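Local coordinates for transcriptional regulator, LYSR family (Neisseria meningitidis, PDB 4AB5), which probably activates or represses transcription of methionine-biosynthesis genes as a MetR-like LysR-type DNA-binding regulator, of which this chain is the regulatory, substrate-binding-like domain, at residues Y111-D115 / E116-L120. Sequence-based numbering, arbitrary orientation.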
# COMPACT_ATOMS: atom_id res chain seq x y z
N TYR B 111 -10.56 -2.29 -3.17
CA TYR B 111 -9.99 -1.74 -1.94
C TYR B 111 -11.08 -1.86 -0.85
O TYR B 111 -12.26 -1.90 -1.20
CB TYR B 111 -9.52 -0.29 -2.14
CG TYR B 111 -8.44 -0.18 -3.18
CD1 TYR B 111 -7.15 -0.66 -2.94
CD2 TYR B 111 -8.70 0.35 -4.44
CE1 TYR B 111 -6.15 -0.59 -3.91
CE2 TYR B 111 -7.71 0.42 -5.42
CZ TYR B 111 -6.44 -0.05 -5.15
OH TYR B 111 -5.46 0.02 -6.11
N PRO B 112 -10.72 -1.99 0.45
CA PRO B 112 -11.75 -2.20 1.49
C PRO B 112 -12.43 -0.89 1.85
O PRO B 112 -12.14 -0.26 2.88
CB PRO B 112 -10.97 -2.83 2.66
CG PRO B 112 -9.57 -3.05 2.14
CD PRO B 112 -9.38 -2.03 1.06
N VAL B 113 -13.34 -0.48 0.98
CA VAL B 113 -14.02 0.80 1.04
C VAL B 113 -15.48 0.64 0.54
O VAL B 113 -15.76 -0.34 -0.16
CB VAL B 113 -13.13 1.78 0.21
CG1 VAL B 113 -13.70 2.07 -1.18
CG2 VAL B 113 -12.80 3.04 0.98
N PRO B 114 -16.45 1.52 0.93
CA PRO B 114 -17.82 1.33 0.42
C PRO B 114 -17.92 1.62 -1.08
O PRO B 114 -17.10 2.36 -1.62
CB PRO B 114 -18.67 2.30 1.25
CG PRO B 114 -17.75 2.94 2.23
CD PRO B 114 -16.35 2.73 1.75
N ASP B 115 -18.92 1.02 -1.74
CA ASP B 115 -19.21 1.12 -3.17
C ASP B 115 -19.29 2.53 -3.74
O ASP B 115 -18.99 2.72 -4.92
CB ASP B 115 -20.46 0.31 -3.51
CG ASP B 115 -20.19 -1.16 -3.79
OD1 ASP B 115 -19.03 -1.61 -3.62
OD2 ASP B 115 -21.13 -1.85 -4.22
N GLU B 116 -19.62 3.53 -2.90
CA GLU B 116 -19.72 4.96 -3.23
C GLU B 116 -18.38 5.50 -3.71
O GLU B 116 -18.34 6.32 -4.62
CB GLU B 116 -20.20 5.79 -2.02
CG GLU B 116 -21.62 5.50 -1.58
CD GLU B 116 -21.87 4.09 -1.08
OE1 GLU B 116 -21.38 3.75 0.02
OE2 GLU B 116 -22.49 3.30 -1.83
N MSE B 117 -17.28 5.03 -3.10
CA MSE B 117 -15.93 5.44 -3.47
C MSE B 117 -15.38 4.66 -4.66
O MSE B 117 -14.30 4.99 -5.14
CB MSE B 117 -14.99 5.32 -2.28
CG MSE B 117 -14.86 6.59 -1.49
SE MSE B 117 -15.16 6.22 0.38
CE MSE B 117 -16.92 7.12 0.59
N LEU B 118 -16.10 3.63 -5.13
CA LEU B 118 -15.62 2.85 -6.26
C LEU B 118 -16.39 3.17 -7.54
O LEU B 118 -17.60 2.96 -7.58
CB LEU B 118 -15.62 1.34 -5.95
CG LEU B 118 -14.90 0.88 -4.68
CD1 LEU B 118 -15.36 -0.50 -4.28
CD2 LEU B 118 -13.40 0.92 -4.85
N ASP B 119 -15.69 3.66 -8.58
CA ASP B 119 -16.23 4.05 -9.88
C ASP B 119 -17.01 2.97 -10.61
O ASP B 119 -18.12 3.24 -11.05
CB ASP B 119 -15.15 4.66 -10.78
CG ASP B 119 -15.01 6.18 -10.67
OD1 ASP B 119 -15.29 6.73 -9.59
OD2 ASP B 119 -14.59 6.80 -11.65
N LEU B 120 -16.45 1.74 -10.71
CA LEU B 120 -17.13 0.61 -11.36
C LEU B 120 -18.48 0.27 -10.68
O LEU B 120 -19.49 0.43 -11.36
CB LEU B 120 -16.21 -0.63 -11.53
CG LEU B 120 -16.92 -1.97 -11.85
CD1 LEU B 120 -17.33 -2.04 -13.30
CD2 LEU B 120 -16.05 -3.13 -11.50
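Two backbone hydrogen bonds coil Pro114 to Leu118 into a short 3-10 turn. Met117 N donates to Pro114 O at 3.1 Å, and Leu118 N to Asp115 O at 3.0 Å. Each bond joins a carbonyl to the N-H three residues further on, the spacing of a 3-10 turn. Proline suits the start of such a turn, since it has no N-H to satisfy while its carbonyl remains an acceptor.

Apolar packing fastens the turn to the residues leading into it. Val113 CG1 lies 3.7 Å from CB of selenomethionine Met117, the two side chains crossing at about a right angle, and 3.9 Å from Leu118 CD2. The selenium, placed by the bend at chi2, rests 3.9 Å from Pro114 CD, the Met117 side chain running alongside the proline ring. A compact branched valine between a long flexible chain and a leucine thus meets both at once. Leu118 CG is anti to its own carbonyl carbon (chi1 -53°), which turns the isobutyl group back over Val113.

Among the polar side chains, Glu116 folds at chi2 (63°), laying OE1 3.3 Å from Pro114 CB. Asp115 OD2 forms a salt bridge with Arg134, at the start of the neighbouring parallel strand 134-136, while Asp115 OD1 lies 3.9 Å from Leu118 CD1.

Leu118 occupies the N-cap position of helix 119-125, making this the loop-and-turn link from strand 108-110 into that helix, part of a beta-alpha-beta crossover to strand 134-136 in the periplasmic-binding-protein-like fold of LysR regulatory domains.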